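Local coordinates for protein 3-ketosteroid-delta4-5alpha-dehydrogenase (Rhodococcus jostii, PDB 4AT2) that probably uses its bound FAD to introduce the delta4 double bond into 3-keto-5alpha-steroids, a step of steroid breakdown, at residues A[323-328]-A[355-360]; A[327-332]-A[349-354]; A[333-338]-A[419-424]; A[379-384]-A[436-441]. All blocks are in the same frame, centred on the assembly; numbering follows the deposited sequence.

Interaction 1: A[323-328]-A[355-360]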
loop_
_atom_site.group_PDB
_atom_site.type_symbol
_atom_site.label_atom_id
_atom_site.label_comp_id
_atom_site.label_asym_id
_atom_site.label_seq_id
_atom_site.Cartn_x
_atom_site.Cartn_y
_atom_site.Cartn_z
ATOM N N GLY A 323 -23.736 19.830 -1.063
ATOM C CA GLY A 323 -23.454 19.888 -2.493
ATOM C C GLY A 323 -23.139 18.514 -3.053
ATOM O O GLY A 323 -23.433 17.483 -2.425
ATOM N N ILE A 324 -22.532 18.491 -4.238
ATOM C CA ILE A 324 -21.954 17.255 -4.753
ATOM C C ILE A 324 -20.466 17.420 -4.995
ATOM O O ILE A 324 -20.008 18.463 -5.484
ATOM C CB ILE A 324 -22.661 16.743 -6.024
ATOM C CG1 ILE A 324 -22.634 17.787 -7.154
ATOM C CG2 ILE A 324 -24.098 16.378 -5.682
ATOM C CD1 ILE A 324 -22.991 17.205 -8.511
ATOM N N LEU A 325 -19.712 16.389 -4.628
ATOM C CA LEU A 325 -18.290 16.365 -4.939
ATOM C C LEU A 325 -18.089 15.759 -6.315
ATOM O O LEU A 325 -18.651 14.716 -6.624
ATOM C CB LEU A 325 -17.519 15.542 -3.902
ATOM C CG LEU A 325 -17.327 16.223 -2.549
ATOM C CD1 LEU A 325 -16.844 15.204 -1.532
ATOM C CD2 LEU A 325 -16.381 17.426 -2.634
ATOM N N VAL A 326 -17.305 16.430 -7.147
ATOM C CA VAL A 326 -16.939 15.854 -8.432
ATOM C C VAL A 326 -15.431 15.760 -8.552
ATOM O O VAL A 326 -14.708 16.547 -7.950
ATOM C CB VAL A 326 -17.559 16.606 -9.641
ATOM C CG1 VAL A 326 -19.085 16.533 -9.573
ATOM C CG2 VAL A 326 -17.046 18.043 -9.746
ATOM N N ASN A 327 -14.957 14.772 -9.310
ATOM C CA ASN A 327 -13.530 14.635 -9.557
ATOM C C ASN A 327 -13.060 15.544 -10.706
ATOM O O ASN A 327 -13.806 16.421 -11.162
ATOM C CB ASN A 327 -13.197 13.152 -9.785
ATOM C CG ASN A 327 -13.847 12.584 -11.033
ATOM O OD1 ASN A 327 -14.330 13.318 -11.903
ATOM N ND2 ASN A 327 -13.844 11.257 -11.138
ATOM N N GLY A 328 -11.827 15.345 -11.171
ATOM C CA GLY A 328 -11.274 16.166 -12.242
ATOM C C GLY A 328 -11.952 15.977 -13.590
ATOM O O GLY A 328 -11.763 16.791 -14.504
ATOM N N ALA A 355 -10.630 17.260 -6.534
ATOM C CA ALA A 355 -12.045 17.325 -6.175
ATOM C C ALA A 355 -12.554 18.749 -6.244
ATOM O O ALA A 355 -11.801 19.692 -6.012
ATOM C CB ALA A 355 -12.264 16.766 -4.769
ATOM N N PHE A 356 -13.838 18.891 -6.554
ATOM C CA PHE A 356 -14.516 20.177 -6.500
ATOM C C PHE A 356 -15.843 19.960 -5.825
ATOM O O PHE A 356 -16.470 18.916 -6.030
ATOM C CB PHE A 356 -14.797 20.714 -7.913
ATOM C CG PHE A 356 -13.584 20.807 -8.791
ATOM C CD1 PHE A 356 -12.778 21.939 -8.767
ATOM C CD2 PHE A 356 -13.258 19.765 -9.654
ATOM C CE1 PHE A 356 -11.664 22.027 -9.588
ATOM C CE2 PHE A 356 -12.140 19.848 -10.478
ATOM C CZ PHE A 356 -11.351 20.991 -10.452
ATOM N N LEU A 357 -16.282 20.932 -5.027
ATOM C CA LEU A 357 -17.638 20.893 -4.480
ATOM C C LEU A 357 -18.533 21.795 -5.317
ATOM O O LEU A 357 -18.301 23.007 -5.418
ATOM C CB LEU A 357 -17.682 21.306 -2.986
ATOM C CG LEU A 357 -19.086 21.177 -2.364
ATOM C CD1 LEU A 357 -19.462 19.707 -2.179
ATOM C CD2 LEU A 357 -19.192 21.928 -1.038
ATOM N N ILE A 358 -19.551 21.183 -5.920
ATOM C CA ILE A 358 -20.548 21.911 -6.710
ATOM C C ILE A 358 -21.745 22.129 -5.790
ATOM O O ILE A 358 -22.289 21.171 -5.227
ATOM C CB ILE A 358 -20.981 21.121 -7.967
ATOM C CG1 ILE A 358 -19.755 20.562 -8.722
ATOM C CG2 ILE A 358 -21.875 21.993 -8.847
ATOM C CD1 ILE A 358 -18.788 21.629 -9.225
ATOM N N ILE A 359 -22.126 23.386 -5.602
ATOM C CA ILE A 359 -23.141 23.712 -4.601
ATOM C C ILE A 359 -23.894 24.965 -5.011
ATOM O O ILE A 359 -23.275 25.934 -5.500
ATOM C CB ILE A 359 -22.478 23.855 -3.199
ATOM C CG1 ILE A 359 -23.532 24.037 -2.091
ATOM C CG2 ILE A 359 -21.396 24.944 -3.206
ATOM C CD1 ILE A 359 -22.991 23.810 -0.682
ATOM N N ASP A 360 -25.220 24.954 -4.861
ATOM C CA ASP A 360 -25.971 26.158 -5.197
ATOM C C ASP A 360 -25.826 27.200 -4.094
ATOM O O ASP A 360 -25.440 26.890 -2.959
ATOM C CB ASP A 360 -27.429 25.896 -5.643
ATOM C CG ASP A 360 -28.306 25.291 -4.560
ATOM O OD1 ASP A 360 -28.273 25.737 -3.404
ATOM O OD2 ASP A 360 -29.087 24.386 -4.898
#

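Interaction 2: A[327-332]-A[349-354]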
loop_
_atom_site.group_PDB
_atom_site.type_symbol
_atom_site.label_atom_id
_atom_site.label_comp_id
_atom_site.label_asym_id
_atom_site.label_seq_id
_atom_site.Cartn_x
_atom_site.Cartn_y
_atom_site.Cartn_z
ATOM N N ASN A 327 -14.957 14.772 -9.310
ATOM C CA ASN A 327 -13.530 14.635 -9.557
ATOM C C ASN A 327 -13.060 15.544 -10.706
ATOM O O ASN A 327 -13.806 16.421 -11.162
ATOM C CB ASN A 327 -13.197 13.152 -9.785
ATOM C CG ASN A 327 -13.847 12.584 -11.033
ATOM O OD1 ASN A 327 -14.330 13.318 -11.903
ATOM N ND2 ASN A 327 -13.844 11.257 -11.138
ATOM N N GLY A 328 -11.827 15.345 -11.171
ATOM C CA GLY A 328 -11.274 16.166 -12.242
ATOM C C GLY A 328 -11.952 15.977 -13.590
ATOM O O GLY A 328 -11.763 16.791 -14.504
ATOM N N ARG A 329 -12.744 14.909 -13.714
ATOM C CA ARG A 329 -13.549 14.662 -14.914
ATOM C C ARG A 329 -15.008 15.110 -14.729
ATOM O O ARG A 329 -15.868 14.812 -15.560
ATOM C CB ARG A 329 -13.507 13.170 -15.295
ATOM C CG ARG A 329 -12.105 12.634 -15.592
ATOM C CD ARG A 329 -12.140 11.179 -16.063
ATOM N NE ARG A 329 -12.539 10.257 -15.011
ATOM C CZ ARG A 329 -11.720 9.716 -14.117
ATOM N NH1 ARG A 329 -10.416 9.984 -14.139
ATOM N NH2 ARG A 329 -12.209 8.883 -13.211
ATOM N N GLY A 330 -15.288 15.832 -13.644
ATOM C CA GLY A 330 -16.650 16.318 -13.381
ATOM C C GLY A 330 -17.643 15.246 -12.951
ATOM O O GLY A 330 -18.857 15.440 -13.052
ATOM N N GLN A 331 -17.128 14.128 -12.435
ATOM C CA GLN A 331 -17.954 12.968 -12.059
ATOM C C GLN A 331 -18.078 12.830 -10.547
ATOM O O GLN A 331 -17.094 12.995 -9.830
ATOM C CB GLN A 331 -17.304 11.672 -12.569
ATOM C CG GLN A 331 -17.147 11.597 -14.078
ATOM C CD GLN A 331 -16.155 10.528 -14.506
ATOM O OE1 GLN A 331 -15.308 10.100 -13.726
ATOM N NE2 GLN A 331 -16.247 10.100 -15.748
ATOM N N ARG A 332 -19.268 12.473 -10.060
ATOM C CA ARG A 332 -19.405 12.120 -8.640
ATOM C C ARG A 332 -18.709 10.794 -8.331
ATOM O O ARG A 332 -18.633 9.910 -9.196
ATOM C CB ARG A 332 -20.879 12.062 -8.229
ATOM C CG ARG A 332 -21.527 13.426 -8.151
ATOM C CD ARG A 332 -22.953 13.328 -7.627
ATOM N NE ARG A 332 -23.031 12.938 -6.207
ATOM C CZ ARG A 332 -23.778 11.938 -5.731
ATOM N NH1 ARG A 332 -24.469 11.151 -6.555
ATOM N NH2 ARG A 332 -23.805 11.689 -4.420
ATOM N N PHE A 349 -6.717 8.735 -2.827
ATOM C CA PHE A 349 -6.349 7.416 -3.344
ATOM C C PHE A 349 -6.849 7.214 -4.770
ATOM O O PHE A 349 -6.113 6.694 -5.626
ATOM C CB PHE A 349 -6.925 6.270 -2.491
ATOM C CG PHE A 349 -6.406 6.187 -1.068
ATOM C CD1 PHE A 349 -5.340 6.967 -0.608
ATOM C CD2 PHE A 349 -6.988 5.269 -0.197
ATOM C CE1 PHE A 349 -4.897 6.843 0.706
ATOM C CE2 PHE A 349 -6.554 5.146 1.120
ATOM C CZ PHE A 349 -5.504 5.933 1.569
ATOM N N HIS A 350 -8.107 7.585 -5.026
ATOM C CA HIS A 350 -8.780 7.120 -6.243
ATOM C C HIS A 350 -9.107 8.167 -7.263
ATOM O O HIS A 350 -9.456 7.816 -8.401
ATOM C CB HIS A 350 -10.039 6.331 -5.884
ATOM C CG HIS A 350 -9.799 5.274 -4.846
ATOM N ND1 HIS A 350 -8.797 4.373 -4.951
ATOM C CD2 HIS A 350 -10.460 4.987 -3.654
ATOM C CE1 HIS A 350 -8.811 3.562 -3.882
ATOM N NE2 HIS A 350 -9.830 3.931 -3.091
ATOM N N GLN A 351 -9.008 9.443 -6.872
ATOM C CA GLN A 351 -9.343 10.551 -7.778
ATOM C C GLN A 351 -8.165 11.485 -8.050
ATOM O O GLN A 351 -8.356 12.668 -8.420
ATOM C CB GLN A 351 -10.564 11.355 -7.278
ATOM C CG GLN A 351 -11.790 10.518 -6.895
ATOM C CD GLN A 351 -12.298 9.595 -7.997
ATOM O OE1 GLN A 351 -12.235 9.917 -9.188
ATOM N NE2 GLN A 351 -12.814 8.434 -7.597
ATOM N N ASP A 352 -6.957 10.950 -7.865
ATOM C CA ASP A 352 -5.704 11.687 -8.081
ATOM C C ASP A 352 -5.670 13.017 -7.329
ATOM O O ASP A 352 -5.103 14.006 -7.805
ATOM C CB ASP A 352 -5.452 11.908 -9.574
ATOM C CG ASP A 352 -4.008 12.236 -9.872
ATOM O OD1 ASP A 352 -3.120 11.711 -9.167
ATOM O OD2 ASP A 352 -3.755 13.019 -10.811
ATOM N N ASN A 353 -6.304 13.021 -6.160
ATOM C CA ASN A 353 -6.350 14.179 -5.260
ATOM C C ASN A 353 -7.093 15.400 -5.826
ATOM O O ASN A 353 -6.927 16.507 -5.321
ATOM C CB ASN A 353 -4.932 14.571 -4.810
ATOM C CG ASN A 353 -4.898 15.148 -3.417
ATOM O OD1 ASN A 353 -5.816 14.929 -2.618
ATOM N ND2 ASN A 353 -3.825 15.882 -3.102
ATOM N N GLN A 354 -7.906 15.184 -6.862
ATOM C CA GLN A 354 -8.649 16.270 -7.512
ATOM C C GLN A 354 -10.110 16.194 -7.140
ATOM O O GLN A 354 -10.758 15.172 -7.412
ATOM C CB GLN A 354 -8.569 16.167 -9.039
ATOM C CG GLN A 354 -7.184 15.909 -9.580
ATOM C CD GLN A 354 -6.275 17.075 -9.356
ATOM O OE1 GLN A 354 -6.431 18.127 -9.977
ATOM N NE2 GLN A 354 -5.296 16.897 -8.477
HETATM O O HOH W 1 -9.810 13.333 -10.661
HETATM O O HOH W 2 -10.929 7.627 -10.782
#

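Interaction 3: A[333-338]-A[419-424]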
loop_
_atom_site.group_PDB
_atom_site.type_symbol
_atom_site.label_atom_id
_atom_site.label_comp_id
_atom_site.label_asym_id
_atom_site.label_seq_id
_atom_site.Cartn_x
_atom_site.Cartn_y
_atom_site.Cartn_z
ATOM N N TYR A 333 -18.221 10.644 -7.101
ATOM C CA TYR A 333 -17.460 9.428 -6.737
ATOM C C TYR A 333 -17.637 8.954 -5.295
ATOM O O TYR A 333 -17.198 7.853 -4.956
ATOM C CB TYR A 333 -15.959 9.647 -7.021
ATOM C CG TYR A 333 -15.359 10.776 -6.201
ATOM C CD1 TYR A 333 -15.413 12.097 -6.667
ATOM C CD2 TYR A 333 -14.721 10.525 -4.977
ATOM C CE1 TYR A 333 -14.879 13.143 -5.932
ATOM C CE2 TYR A 333 -14.172 11.572 -4.228
ATOM C CZ TYR A 333 -14.248 12.872 -4.718
ATOM O OH TYR A 333 -13.736 13.931 -4.003
ATOM N N VAL A 334 -18.254 9.779 -4.443
ATOM C CA VAL A 334 -18.432 9.418 -3.024
ATOM C C VAL A 334 -19.736 10.049 -2.493
ATOM O O VAL A 334 -20.039 11.182 -2.838
ATOM C CB VAL A 334 -17.202 9.857 -2.182
ATOM C CG1 VAL A 334 -17.024 11.385 -2.174
ATOM C CG2 VAL A 334 -17.252 9.288 -0.765
ATOM N N PRO A 335 -20.521 9.315 -1.670
ATOM C CA PRO A 335 -21.676 10.009 -1.088
ATOM C C PRO A 335 -21.193 11.109 -0.136
ATOM O O PRO A 335 -20.280 10.887 0.673
ATOM C CB PRO A 335 -22.406 8.897 -0.322
ATOM C CG PRO A 335 -21.300 7.913 0.011
ATOM C CD PRO A 335 -20.452 7.907 -1.229
ATOM N N GLU A 336 -21.797 12.291 -0.253
ATOM C CA GLU A 336 -21.274 13.476 0.434
ATOM C C GLU A 336 -21.601 13.504 1.924
ATOM O O GLU A 336 -21.163 14.420 2.634
ATOM C CB GLU A 336 -21.713 14.770 -0.286
ATOM C CG GLU A 336 -21.127 14.943 -1.696
ATOM C CD GLU A 336 -21.873 14.171 -2.785
ATOM O OE1 GLU A 336 -22.945 13.578 -2.499
ATOM O OE2 GLU A 336 -21.393 14.148 -3.944
ATOM N N ASP A 337 -22.347 12.496 2.395
ATOM C CA ASP A 337 -22.685 12.386 3.814
ATOM C C ASP A 337 -21.879 11.323 4.553
ATOM O O ASP A 337 -22.112 11.086 5.734
ATOM C CB ASP A 337 -24.197 12.179 4.013
ATOM C CG ASP A 337 -24.720 10.907 3.359
ATOM O OD1 ASP A 337 -23.994 10.289 2.542
ATOM O OD2 ASP A 337 -25.865 10.525 3.682
ATOM N N THR A 338 -20.905 10.714 3.884
ATOM C CA THR A 338 -20.027 9.804 4.611
ATOM C C THR A 338 -19.025 10.584 5.456
ATOM O O THR A 338 -18.959 11.815 5.391
ATOM C CB THR A 338 -19.333 8.750 3.706
ATOM O OG1 THR A 338 -18.702 7.766 4.547
ATOM C CG2 THR A 338 -18.272 9.387 2.817
ATOM N N PRO A 419 -29.335 7.099 -6.588
ATOM C CA PRO A 419 -29.086 5.680 -6.882
ATOM C C PRO A 419 -27.653 5.378 -7.300
ATOM O O PRO A 419 -27.273 4.207 -7.370
ATOM C CB PRO A 419 -30.027 5.401 -8.056
ATOM C CG PRO A 419 -30.160 6.723 -8.748
ATOM C CD PRO A 419 -30.113 7.760 -7.657
ATOM N N LEU A 420 -26.871 6.420 -7.575
ATOM C CA LEU A 420 -25.480 6.228 -7.978
ATOM C C LEU A 420 -24.556 6.001 -6.792
ATOM O O LEU A 420 -23.693 5.108 -6.826
ATOM C CB LEU A 420 -24.993 7.425 -8.793
ATOM C CG LEU A 420 -23.893 7.159 -9.815
ATOM C CD1 LEU A 420 -24.486 6.342 -10.963
ATOM C CD2 LEU A 420 -23.308 8.484 -10.309
ATOM N N LEU A 421 -24.718 6.809 -5.743
ATOM C CA LEU A 421 -23.810 6.754 -4.585
ATOM C C LEU A 421 -24.511 6.569 -3.243
ATOM O O LEU A 421 -23.854 6.378 -2.214
ATOM C CB LEU A 421 -22.894 7.993 -4.570
ATOM C CG LEU A 421 -21.813 7.885 -5.659
ATOM C CD1 LEU A 421 -21.362 9.242 -6.145
ATOM C CD2 LEU A 421 -20.644 7.025 -5.189
ATOM N N HIS A 422 -25.843 6.620 -3.254
ATOM C CA HIS A 422 -26.637 6.341 -2.044
ATOM C C HIS A 422 -26.416 7.285 -0.887
ATOM O O HIS A 422 -26.512 6.888 0.271
ATOM C CB HIS A 422 -26.498 4.871 -1.635
ATOM C CG HIS A 422 -26.752 3.930 -2.776
ATOM N ND1 HIS A 422 -27.978 3.772 -3.314
ATOM C CD2 HIS A 422 -25.881 3.149 -3.528
ATOM C CE1 HIS A 422 -27.901 2.898 -4.337
ATOM N NE2 HIS A 422 -26.616 2.529 -4.475
ATOM N N LYS A 423 -26.132 8.551 -1.181
ATOM C CA LYS A 423 -26.272 9.578 -0.146
ATOM C C LYS A 423 -27.695 9.480 0.434
ATOM O O LYS A 423 -28.661 9.285 -0.301
ATOM C CB LYS A 423 -25.984 10.968 -0.737
ATOM C CG LYS A 423 -26.224 12.134 0.222
ATOM C CD LYS A 423 -25.618 13.418 -0.314
ATOM C CE LYS A 423 -26.252 13.836 -1.640
ATOM N NZ LYS A 423 -25.505 14.996 -2.214
ATOM N N LYS A 424 -27.814 9.596 1.760
ATOM C CA LYS A 424 -29.127 9.539 2.398
ATOM C C LYS A 424 -30.087 10.594 1.860
ATOM O O LYS A 424 -29.698 11.735 1.603
ATOM C CB LYS A 424 -28.983 9.693 3.903
ATOM C CG LYS A 424 -28.325 8.486 4.566
ATOM C CD LYS A 424 -28.446 8.547 6.092
ATOM C CE LYS A 424 -27.753 9.765 6.700
ATOM N NZ LYS A 424 -26.288 9.831 6.387
HETATM O O HOH W 3 -24.835 7.632 2.445
HETATM O O HOH W 4 -23.742 9.994 7.593
#

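Interaction 4: A[379-384]-A[436-441]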
loop_
_atom_site.group_PDB
_atom_site.type_symbol
_atom_site.label_atom_id
_atom_site.label_comp_id
_atom_site.label_asym_id
_atom_site.label_seq_id
_atom_site.Cartn_x
_atom_site.Cartn_y
_atom_site.Cartn_z
ATOM N N VAL A 379 -14.432 26.837 3.338
ATOM C CA VAL A 379 -13.815 27.247 2.077
ATOM C C VAL A 379 -14.791 28.074 1.255
ATOM O O VAL A 379 -15.966 27.723 1.145
ATOM C CB VAL A 379 -13.357 26.004 1.277
ATOM C CG1 VAL A 379 -12.812 26.387 -0.093
ATOM C CG2 VAL A 379 -12.320 25.208 2.064
ATOM N N GLN A 380 -14.312 29.200 0.722
ATOM C CA GLN A 380 -15.112 30.048 -0.154
ATOM C C GLN A 380 -15.068 29.507 -1.578
ATOM O O GLN A 380 -14.049 28.965 -1.994
ATOM C CB GLN A 380 -14.579 31.485 -0.134
ATOM C CG GLN A 380 -14.763 32.186 1.207
ATOM C CD GLN A 380 -16.212 32.530 1.511
ATOM O OE1 GLN A 380 -17.047 32.664 0.607
ATOM N NE2 GLN A 380 -16.524 32.676 2.794
ATOM N N PRO A 381 -16.169 29.659 -2.332
ATOM C CA PRO A 381 -16.164 29.219 -3.726
ATOM C C PRO A 381 -15.117 29.969 -4.544
ATOM O O PRO A 381 -14.929 31.185 -4.355
ATOM C CB PRO A 381 -17.564 29.614 -4.226
ATOM C CG PRO A 381 -18.385 29.791 -2.994
ATOM C CD PRO A 381 -17.425 30.338 -1.981
ATOM N N LYS A 382 -14.453 29.257 -5.453
ATOM C CA LYS A 382 -13.546 29.898 -6.409
ATOM C C LYS A 382 -14.323 30.446 -7.604
ATOM O O LYS A 382 -14.055 31.566 -8.067
ATOM C CB LYS A 382 -12.462 28.926 -6.881
ATOM C CG LYS A 382 -11.538 29.534 -7.936
ATOM C CD LYS A 382 -10.286 28.708 -8.181
ATOM C CE LYS A 382 -9.257 28.896 -7.076
ATOM N NZ LYS A 382 -8.081 27.996 -7.255
ATOM N N TRP A 383 -15.274 29.661 -8.101
ATOM C CA TRP A 383 -16.089 30.075 -9.245
ATOM C C TRP A 383 -17.539 30.144 -8.891
ATOM O O TRP A 383 -18.028 29.371 -8.075
ATOM C CB TRP A 383 -15.945 29.111 -10.411
ATOM C CG TRP A 383 -14.541 28.829 -10.881
ATOM C CD1 TRP A 383 -13.796 29.533 -11.826
ATOM C CD2 TRP A 383 -13.685 27.707 -10.480
ATOM N NE1 TRP A 383 -12.568 28.946 -12.019
ATOM C CE2 TRP A 383 -12.437 27.851 -11.234
ATOM C CE3 TRP A 383 -13.821 26.642 -9.585
ATOM C CZ2 TRP A 383 -11.386 26.947 -11.100
ATOM C CZ3 TRP A 383 -12.752 25.742 -9.457
ATOM C CH2 TRP A 383 -11.566 25.896 -10.191
ATOM N N ALA A 384 -18.252 31.071 -9.517
ATOM C CA ALA A 384 -19.697 31.149 -9.369
ATOM C C ALA A 384 -20.311 31.620 -10.669
ATOM O O ALA A 384 -19.779 32.522 -11.332
ATOM C CB ALA A 384 -20.087 32.069 -8.223
ATOM N N ALA A 436 -22.159 27.443 -7.562
ATOM C CA ALA A 436 -20.759 27.746 -7.268
ATOM C C ALA A 436 -19.926 26.468 -7.248
ATOM O O ALA A 436 -20.459 25.373 -7.101
ATOM C CB ALA A 436 -20.658 28.453 -5.930
ATOM N N ALA A 437 -18.615 26.613 -7.407
ATOM C CA ALA A 437 -17.708 25.484 -7.237
ATOM C C ALA A 437 -16.558 25.872 -6.328
ATOM O O ALA A 437 -15.926 26.922 -6.505
ATOM C CB ALA A 437 -17.190 24.984 -8.576
ATOM N N LEU A 438 -16.298 25.028 -5.340
ATOM C CA LEU A 438 -15.125 25.159 -4.489
ATOM C C LEU A 438 -14.010 24.328 -5.102
ATOM O O LEU A 438 -14.227 23.171 -5.463
ATOM C CB LEU A 438 -15.410 24.620 -3.082
ATOM C CG LEU A 438 -16.246 25.434 -2.089
ATOM C CD1 LEU A 438 -17.653 25.725 -2.614
ATOM C CD2 LEU A 438 -16.301 24.668 -0.764
ATOM N N ASP A 439 -12.821 24.921 -5.200
ATOM C CA ASP A 439 -11.629 24.207 -5.665
ATOM C C ASP A 439 -11.004 23.440 -4.502
ATOM O O ASP A 439 -10.395 24.032 -3.608
ATOM C CB ASP A 439 -10.620 25.203 -6.248
ATOM C CG ASP A 439 -9.455 24.527 -6.944
ATOM O OD1 ASP A 439 -9.316 23.286 -6.849
ATOM O OD2 ASP A 439 -8.664 25.257 -7.586
ATOM N N LEU A 440 -11.182 22.121 -4.515
ATOM C CA LEU A 440 -10.710 21.270 -3.429
ATOM C C LEU A 440 -9.636 20.314 -3.939
ATOM O O LEU A 440 -9.476 19.203 -3.430
ATOM C CB LEU A 440 -11.882 20.517 -2.781
ATOM C CG LEU A 440 -12.983 21.413 -2.204
ATOM C CD1 LEU A 440 -14.167 20.588 -1.704
ATOM C CD2 LEU A 440 -12.434 22.263 -1.079
ATOM N N ARG A 441 -8.906 20.752 -4.962
ATOM C CA ARG A 441 -7.718 20.022 -5.418
ATOM C C ARG A 441 -6.586 20.211 -4.415
ATOM O O ARG A 441 -6.338 21.325 -3.956
ATOM C CB ARG A 441 -7.305 20.498 -6.809
ATOM C CG ARG A 441 -8.341 20.142 -7.863
ATOM C CD ARG A 441 -8.007 20.740 -9.214
ATOM N NE ARG A 441 -8.074 22.192 -9.195
ATOM C CZ ARG A 441 -7.997 22.942 -10.291
ATOM N NH1 ARG A 441 -7.853 22.362 -11.478
ATOM N NH2 ARG A 441 -8.062 24.263 -10.203
HETATM O O HOH W 5 -12.491 27.314 -3.658
#

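Interaction 1: A[323-328]-A[355-360]
V326 and I358 mesh across an antiparallel strand pair at the edge of a four-stranded sheet, where 324-326 is an outermost strand and 356-360 the next one in. V326 CG2 projects into the hollow between two neighbours on the facing strand, 3.8 Å from I358 CG1 and 3.9 Å from F356 CB. I324 packs against its paired residue instead: with CG1 lodged between its backbone N and carbonyl carbon (chi1 58°), this branch comes within 3.8 Å of I358 CB. Helix 401-413 covers the face formed by I324, V326 and I358. On the reverse face the bumps are leucine methyls, L325 CD2 meeting L357 CD1 at 3.9 Å, and L325 also leans on I343 of helix 340-350. Two pairs, I324 with I358 and V326 with F356, are hydrogen-bonded in both directions, while L325 and L357 form a non-hydrogen-bonded pair between them. At one end the backbone of G323 nestles close, its CA 3.2 Å from I358 O. The other end is closed by an aromatic ring: F356 turns an edge to the chain leaving the strand, and N327 O lies in the ring plane, 3.7 Å from F356 CD2.

Interaction 2: A[327-332]-A[349-354]
N327 and Q351 join the loop behind strand 324-326 to the end of helix 340-350, and the asparagine can be followed atom by atom. Its CB lies 3.4 Å from Q351 OE1 and also approaches Q354 O. CG sits between the backbone N and the carbonyl carbon (chi1 65°), a turn that carries the amide back over its own loop. At the tip, N327 ND2 gives one hydrogen to Q351 OE1, 2.9 Å away and almost straight at 163°. The acceptor lies in the asparagine's amide plane, although ND2 itself stands above the glutamine carbonyl plane. The second hydrogen of N327 ND2 goes to Q331 OE1, which R329 NE also grips. With the two hydrogens engaged, the rotation of the amide is fixed, and N327 OD1 collects R329 N at 2.9 Å and Q331 N at 3.0 Å from opposite faces of its plane. Water continues the join: one molecule spans G328 N and Q351 O, another R329 NH2 and H350 O. Q354 O, buried here without a polar partner, is approached by N327 CA at 3.5 Å. Nearby, H350 meets H350 of the second subunit, and Q331 NE2 bonds to R332 O of that subunit. The bond from R329 N to N327 OD1 makes an Asx turn, set at the head of the type I beta turn N327-G330.

Interaction 3: A[333-338]-A[419-424]
D337 OD2 is gripped by both ends of one lysine, K424 N at 2.9 Å and K424 NZ at 2.8 Å, the two arriving from opposite faces of the carboxylate plane. Successive bends near the tip of K424 (chi3 -62°, chi4 -59°) curl its chain around the oxygen and make this double hold possible; the ammonium also bonds to N171 O. D337 OD1 turns to a water that reaches H422 O, and a second water bridges D337 O and K424 NZ. The aspartate belongs to a type I beta turn, P335 to T338, in the loop leading to helix 340-350, and this turn docks on the loop between helix 401-413 and strand 435-439. A second salt bridge lies one residue back on each loop: K423 NZ meets E336 OE1 at 2.9 Å from above its carboxylate plane. That oxygen is also paired with R332, while K423 NZ has a further partner in Y409 OH. Beyond the charges, L421 packs on the backbone, with CD1 3.6 Å from V334 N and CD2 3.6 Å from Y333 O. The P335 ring crosses the L421 side chain at about a right angle, and P335 CB also lies 3.5 Å from L421 O. R329 of the second subunit packs against L421 and Y333.

Interaction 4: A[379-384]-A[436-441]
A437 O takes two backbone donors, K382 N at 3.0 Å and W383 N at 3.2 Å, the signature of a classic beta bulge between the edge strand 383-385 and strand 435-439 of the antiparallel sheet. Here the packing is close. P381 CB meets A436 CB at 3.7 Å, and V379 CB reaches L438 CD2 at 3.8 Å, with Y364 of helix 361-369 beside P381 and L438. W383 CE3 touches A437 CB at 3.9 Å, its indole backed by L391 of helix 388-394. Toward solvent the contact thins into charged chains and water. One water joins Q380 O to D439 N. K382 extends from a CG anti to the backbone N (chi1 177°), laying that carbon over the indole face of W383 before its NZ reaches D439 OD2 at 2.8 Å. R441 takes the same carboxylate side-on, NE to OD1 and NH2 to OD2, and presents NH2 at the indole edge. Its backbone N also bonds to D439 OD1, closing an Asx turn. Four hydrogen bonds thus hold D439, two to each oxygen, and two cations share one anion. Such a setting would be expected to keep the aspartate ionised, its charge balanced jointly by K382 and R441.

Following the chain from the N terminus, strand 324-326 runs into the turn of interaction 2, whose partner lies at the end of helix 340-350. Strand 356-360 then returns to close interaction 1 around that whole excursion, so interaction 2 sits within interaction 1 and shares N327 and G328 with it. Interaction 3 starts inside both loops but closes much later, crossing them; E336 links it back to L325. Interaction 4 follows interactions 1 and 2 in series yet crosses interaction 3, as 379-384 precedes 419-424 and 436-441 follows it. Strands 356-360 and 435-439 are neighbours, so interactions 1 and 4 assemble one sheet, while interactions 2 and 3 fasten its surrounding loops near the second subunit.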